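Local coordinates for disulfide bond protein A (Staphylococcus aureus, PDB 3BCI), which is a thioredoxin-fold thiol-disulfide oxidoreductase of the DsbA subfamily, which probably introduces disulfide bonds into folding proteins, at residues Y18-C23 and F51-F56; G64-H69 and A134-K139. All coordinates share one frame; numbering follows the deposited sequence.

Contact 1 of 2, residues Y18-C23 and F51-F56; sequences YGDYKC and FVNLAF
Tyr18 and Val52 lie side by side on one face of the sheet, pointing the same way, with Tyr18 CD1 3.5 Å from Val52 CB. Setting CG anti to the carbonyl carbon (chi1 -70°) starts the Tyr18 ring off beside Val52, and Leu54 CD1 meets the ring at its edge; helix 130-144 packs on this face. Beneath them runs parallel strand pairing: Gly19 N donates to Val52 O at 3.0 Å, and Leu54 N to Gly19 O at 2.8 Å. Glycine suits position 19 because a CB there would press on Phe51 CE1, only 3.4 Å away.

On the other face Phe51 CE2 sits over one face of the Tyr21 ring, toward its rim, the planes 44° apart. Tyr21 and Asn53 cross at about a right angle, bringing Asn53 ND2 within 3.3 Å of Tyr21 CD2. The Tyr21 hydroxyl leaves the contact to bond Ser68.

Beyond the strand ends, Asp20 points its carboxylate at the opposite loop, where OD2 takes Phe56 N at 2.9 Å and also bonds Ser61 OG. Asp20 OD1 receives Lys22 N in an Asx turn, as Asn53 OD1 receives Ala55 N. A water donates to Asp20 OD1 and accepts from Asn53 ND2, joining the two turns.

These strands belong to a beta-alpha-beta unit of the thioredoxin fold, and the type I turn from Asp20 ends at Cys23 of the redox disulfide, N-cap of helix 24-42. Bonds to Lys22 N, Phe56 N and Ser61 OG probably favour the anion of Asp20, which helps hold that turn alongside the Cys23 N to Asp20 O bond.

Contact 2 of 2, residues G64-H69 and A134-K139; sequences GSRASH and AAEKDK
Asp138 OD2 receives two N-H groups, one from the His69 ring and one from the backbone of Asn53 on strand 48-53. The histidine donates through NE2 at 2.8 Å, nearly straight at 165°. Ring and carboxylate reach toward each other tip to tip, their planes 67° apart: the oxygen lies in the ring plane, while the nitrogen stands well above the carboxylate plane. Two donors on one oxygen would be expected to favour the charged carboxylate, which in turn would make a protonated imidazole easier to keep.

The same ring packs against its neighbour. Ala134 CB lies over one face, 3.8 Å from the ring centroid, a CH-pi contact displaced toward the rim and nearest to His69 ND1. A methyl group is small enough to sit on the imidazole without pushing the helices apart.

Helices 61-74 and 130-144 meet where the helical part of DsbA, inserted into the thioredoxin fold, adjoins the helix leading back to the sheet; their local axes come within 8.9 Å and cross at 116°. Ala135 lies at the close approach, its CB 3.6 Å from both Arg66 CG and Ser65 OG.

Water completes the polar seam. Ser65 OG, set anti to its backbone N, extends toward the other helix and donates at 2.7 Å to a water that donates on to Ala135 O. Farther out, Arg66 and Glu136 run alongside one another, but Arg66 NH2 is 4.0 Å from Glu136 OE2, too far for a salt bridge, and a second water bridges instead, accepting from Arg66 NE in the guanidinium plane and donating to Glu136 OE2. Trp132 adds a cation-pi partner to the arginine.

How the contacts relate
Contacts 1 and 2 have centres about 9 Å apart and follow in series along the chain, strand 48-53 leading into helix 61-74. They touch directly. Asn53 N in contact 1 and Asp138 OD2 in contact 2 are 2.9 Å apart, a probable hydrogen bond that ties the end of the strand to helix 130-144. A second link is Tyr21 OH to Ser68 OG, 2.5 Å apart and probably bonded too. In addition, Asn53 CB packs on Ser65 OG at 3.6 Å. Contact 1 carries Cys23, whose disulfide partner is Cys26; contact 2 joins the turn that ends at Cys23 through Ser68 and Tyr21.

Contact 1 of 2, residues Y18-C23 and F51-F56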
loop_
_atom_site.group_PDB
_atom_site.type_symbol
_atom_site.label_atom_id
_atom_site.label_comp_id
_atom_site.label_asym_id
_atom_site.label_seq_id
_atom_site.Cartn_x
_atom_site.Cartn_y
_atom_site.Cartn_z
ATOM N N TYR A 18 -4.868 -6.474 -1.566
ATOM C CA TYR A 18 -5.626 -6.068 -0.385
ATOM C C TYR A 18 -4.806 -6.408 0.845
ATOM O O TYR A 18 -4.268 -7.509 0.947
ATOM C CB TYR A 18 -6.960 -6.815 -0.334
ATOM C CG TYR A 18 -7.948 -6.386 -1.392
ATOM C CD1 TYR A 18 -8.796 -5.297 -1.181
ATOM C CD2 TYR A 18 -8.054 -7.083 -2.596
ATOM C CE1 TYR A 18 -9.731 -4.919 -2.138
ATOM C CE2 TYR A 18 -8.983 -6.713 -3.563
ATOM C CZ TYR A 18 -9.821 -5.634 -3.327
ATOM O OH TYR A 18 -10.771 -5.292 -4.259
ATOM N N GLY A 19 -4.703 -5.467 1.777
ATOM C CA GLY A 19 -3.937 -5.730 2.978
ATOM C C GLY A 19 -3.998 -4.653 4.042
ATOM O O GLY A 19 -4.940 -3.865 4.105
ATOM N N ASP A 20 -2.973 -4.630 4.882
ATOM C CA ASP A 20 -2.868 -3.669 5.975
ATOM C C ASP A 20 -1.390 -3.635 6.343
ATOM O O ASP A 20 -0.746 -4.682 6.401
ATOM C CB ASP A 20 -3.701 -4.150 7.173
ATOM C CG ASP A 20 -3.791 -3.116 8.286
ATOM O OD1 ASP A 20 -2.758 -2.499 8.615
ATOM O OD2 ASP A 20 -4.894 -2.927 8.838
ATOM N N TYR A 21 -0.846 -2.444 6.586
ATOM C CA TYR A 21 0.563 -2.322 6.935
ATOM C C TYR A 21 0.912 -3.031 8.244
ATOM O O TYR A 21 2.075 -3.333 8.494
ATOM C CB TYR A 21 0.966 -0.843 7.029
ATOM C CG TYR A 21 1.113 -0.167 5.688
ATOM C CD1 TYR A 21 2.098 -0.575 4.793
ATOM C CD2 TYR A 21 0.255 0.864 5.303
ATOM C CE1 TYR A 21 2.226 0.019 3.546
ATOM C CE2 TYR A 21 0.377 1.467 4.051
ATOM C CZ TYR A 21 1.364 1.036 3.180
ATOM O OH TYR A 21 1.494 1.612 1.939
ATOM N N LYS A 22 -0.094 -3.303 9.068
ATOM C CA LYS A 22 0.126 -3.973 10.351
ATOM C C LYS A 22 -0.013 -5.485 10.245
ATOM O O LYS A 22 0.215 -6.207 11.218
ATOM C CB LYS A 22 -0.883 -3.468 11.384
ATOM C CG LYS A 22 -0.768 -1.985 11.694
ATOM C CD LYS A 22 -1.641 -1.576 12.878
ATOM C CE LYS A 22 -1.089 -2.103 14.197
ATOM N NZ LYS A 22 -2.002 -1.774 15.333
ATOM N N CYS A 23 -0.372 -5.948 9.058
ATOM C CA CYS A 23 -0.540 -7.372 8.830
ATOM C C CYS A 23 0.762 -8.093 8.504
ATOM O O CYS A 23 1.444 -7.781 7.524
ATOM C CB CYS A 23 -1.563 -7.596 7.725
ATOM S SG CYS A 23 -1.768 -9.296 7.243
ATOM N N PHE A 51 -2.970 -0.668 -4.101
ATOM C CA PHE A 51 -2.939 -1.284 -2.782
ATOM C C PHE A 51 -4.184 -0.789 -2.061
ATOM O O PHE A 51 -4.398 0.422 -1.946
ATOM C CB PHE A 51 -1.681 -0.853 -2.020
ATOM C CG PHE A 51 -1.573 -1.444 -0.636
ATOM C CD1 PHE A 51 -1.368 -2.807 -0.463
ATOM C CD2 PHE A 51 -1.687 -0.635 0.494
ATOM C CE1 PHE A 51 -1.278 -3.360 0.817
ATOM C CE2 PHE A 51 -1.599 -1.175 1.775
ATOM C CZ PHE A 51 -1.396 -2.540 1.936
ATOM N N VAL A 52 -5.026 -1.716 -1.615
ATOM C CA VAL A 52 -6.245 -1.346 -0.902
ATOM C C VAL A 52 -6.045 -1.761 0.548
ATOM O O VAL A 52 -5.981 -2.950 0.856
ATOM C CB VAL A 52 -7.489 -2.062 -1.476
ATOM C CG1 VAL A 52 -8.736 -1.623 -0.718
ATOM C CG2 VAL A 52 -7.638 -1.742 -2.960
ATOM N N ASN A 53 -5.951 -0.769 1.426
ATOM C CA ASN A 53 -5.707 -0.987 2.850
ATOM C C ASN A 53 -6.997 -1.115 3.654
ATOM O O ASN A 53 -7.744 -0.148 3.791
ATOM C CB ASN A 53 -4.891 0.185 3.392
ATOM C CG ASN A 53 -4.239 -0.116 4.718
ATOM O OD1 ASN A 53 -4.817 -0.790 5.575
ATOM N ND2 ASN A 53 -3.028 0.403 4.908
ATOM N N LEU A 54 -7.255 -2.301 4.196
ATOM C CA LEU A 54 -8.465 -2.507 4.988
ATOM C C LEU A 54 -8.421 -1.790 6.345
ATOM O O LEU A 54 -9.454 -1.625 6.990
ATOM C CB LEU A 54 -8.729 -4.009 5.199
ATOM C CG LEU A 54 -9.450 -4.757 4.069
ATOM C CD1 LEU A 54 -8.526 -4.911 2.864
ATOM C CD2 LEU A 54 -9.901 -6.129 4.570
ATOM N N ALA A 55 -7.229 -1.364 6.763
ATOM C CA ALA A 55 -7.041 -0.658 8.038
ATOM C C ALA A 55 -7.903 -1.282 9.128
ATOM O O ALA A 55 -8.712 -0.599 9.753
ATOM C CB ALA A 55 -7.402 0.819 7.873
ATOM N N PHE A 56 -7.710 -2.574 9.367
ATOM C CA PHE A 56 -8.516 -3.299 10.340
ATOM C C PHE A 56 -7.788 -3.802 11.578
ATOM O O PHE A 56 -8.407 -4.428 12.436
ATOM C CB PHE A 56 -9.176 -4.496 9.646
ATOM C CG PHE A 56 -8.209 -5.593 9.279
ATOM C CD1 PHE A 56 -8.103 -6.739 10.065
ATOM C CD2 PHE A 56 -7.391 -5.476 8.159
ATOM C CE1 PHE A 56 -7.195 -7.755 9.738
ATOM C CE2 PHE A 56 -6.480 -6.483 7.826
ATOM C CZ PHE A 56 -6.382 -7.624 8.616
HETATM O O HOH W 1 -2.286 0.310 7.820
#

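Contact 2 of 2, residues G64-H69 and A134-K139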
loop_
_atom_site.group_PDB
_atom_site.type_symbol
_atom_site.label_atom_id
_atom_site.label_comp_id
_atom_site.label_asym_id
_atom_site.label_seq_id
_atom_site.Cartn_x
_atom_site.Cartn_y
_atom_site.Cartn_z
ATOM N N GLY A 64 -1.814 5.137 9.212
ATOM C CA GLY A 64 -0.759 4.696 8.320
ATOM C C GLY A 64 -1.260 4.722 6.886
ATOM O O GLY A 64 -0.523 5.087 5.965
ATOM N N SER A 65 -2.521 4.346 6.699
ATOM C CA SER A 65 -3.126 4.328 5.371
ATOM C C SER A 65 -3.209 5.734 4.790
ATOM O O SER A 65 -2.954 5.928 3.607
ATOM C CB SER A 65 -4.527 3.715 5.424
ATOM O OG SER A 65 -5.093 3.658 4.124
ATOM N N ARG A 66 -3.579 6.712 5.614
ATOM C CA ARG A 66 -3.656 8.099 5.149
ATOM C C ARG A 66 -2.285 8.596 4.670
ATOM O O ARG A 66 -2.168 9.168 3.591
ATOM C CB ARG A 66 -4.148 9.016 6.273
ATOM C CG ARG A 66 -5.590 8.787 6.688
ATOM C CD ARG A 66 -5.884 9.493 8.003
ATOM N NE ARG A 66 -7.218 9.182 8.499
ATOM C CZ ARG A 66 -7.562 9.230 9.780
ATOM N NH1 ARG A 66 -6.669 9.576 10.697
ATOM N NH2 ARG A 66 -8.799 8.931 10.145
ATOM N N ALA A 67 -1.252 8.385 5.481
ATOM C CA ALA A 67 0.093 8.823 5.118
ATOM C C ALA A 67 0.509 8.147 3.819
ATOM O O ALA A 67 1.102 8.778 2.941
ATOM C CB ALA A 67 1.082 8.481 6.230
ATOM N N SER A 68 0.188 6.861 3.705
ATOM C CA SER A 68 0.513 6.081 2.516
ATOM C C SER A 68 -0.149 6.687 1.280
ATOM O O SER A 68 0.494 6.862 0.240
ATOM C CB SER A 68 0.047 4.632 2.704
ATOM O OG SER A 68 0.366 3.835 1.576
ATOM N N HIS A 69 -1.436 7.008 1.394
ATOM C CA HIS A 69 -2.167 7.603 0.277
ATOM C C HIS A 69 -1.661 9.005 -0.055
ATOM O O HIS A 69 -1.690 9.422 -1.215
ATOM C CB HIS A 69 -3.669 7.633 0.577
ATOM C CG HIS A 69 -4.372 6.356 0.233
ATOM N ND1 HIS A 69 -4.626 5.976 -1.067
ATOM C CD2 HIS A 69 -4.827 5.347 1.015
ATOM C CE1 HIS A 69 -5.208 4.790 -1.073
ATOM N NE2 HIS A 69 -5.340 4.386 0.179
ATOM N N ALA A 134 -9.346 9.015 0.763
ATOM C CA ALA A 134 -8.831 7.828 0.096
ATOM C C ALA A 134 -8.683 6.677 1.086
ATOM O O ALA A 134 -9.058 5.548 0.785
ATOM C CB ALA A 134 -7.482 8.139 -0.559
ATOM N N ALA A 135 -8.147 6.965 2.268
ATOM C CA ALA A 135 -7.955 5.928 3.274
ATOM C C ALA A 135 -9.304 5.331 3.669
ATOM O O ALA A 135 -9.432 4.118 3.806
ATOM C CB ALA A 135 -7.232 6.498 4.495
ATOM N N GLU A 136 -10.311 6.184 3.836
ATOM C CA GLU A 136 -11.647 5.721 4.188
ATOM C C GLU A 136 -12.246 4.889 3.056
ATOM O O GLU A 136 -12.814 3.826 3.293
ATOM C CB GLU A 136 -12.575 6.908 4.469
ATOM C CG GLU A 136 -12.280 7.670 5.756
ATOM C CD GLU A 136 -12.345 6.786 6.991
ATOM O OE1 GLU A 136 -13.233 5.905 7.043
ATOM O OE2 GLU A 136 -11.517 6.981 7.912
ATOM N N LYS A 137 -12.113 5.383 1.829
ATOM C CA LYS A 137 -12.657 4.711 0.658
ATOM C C LYS A 137 -12.112 3.293 0.504
ATOM O O LYS A 137 -12.841 2.389 0.094
ATOM C CB LYS A 137 -12.356 5.526 -0.604
ATOM C CG LYS A 137 -13.091 5.033 -1.846
ATOM C CD LYS A 137 -12.665 5.794 -3.095
ATOM C CE LYS A 137 -13.470 5.346 -4.313
ATOM N NZ LYS A 137 -13.005 6.006 -5.569
ATOM N N ASP A 138 -10.837 3.099 0.832
ATOM C CA ASP A 138 -10.222 1.774 0.737
ATOM C C ASP A 138 -11.032 0.730 1.504
ATOM O O ASP A 138 -11.177 -0.409 1.063
ATOM C CB ASP A 138 -8.799 1.799 1.294
ATOM C CG ASP A 138 -7.751 2.034 0.223
ATOM O OD1 ASP A 138 -8.119 2.369 -0.928
ATOM O OD2 ASP A 138 -6.553 1.888 0.540
ATOM N N LYS A 139 -11.563 1.111 2.659
ATOM C CA LYS A 139 -12.340 0.162 3.444
ATOM C C LYS A 139 -13.632 -0.189 2.718
ATOM O O LYS A 139 -14.081 -1.331 2.757
ATOM C CB LYS A 139 -12.655 0.745 4.817
ATOM C CG LYS A 139 -11.425 1.257 5.541
ATOM C CD LYS A 139 -11.807 1.932 6.840
ATOM C CE LYS A 139 -11.862 0.928 7.963
ATOM N NZ LYS A 139 -12.730 1.409 9.068
HETATM O O HOH W 2 -7.465 2.440 4.452
HETATM O O HOH W 3 -9.331 8.308 6.834
#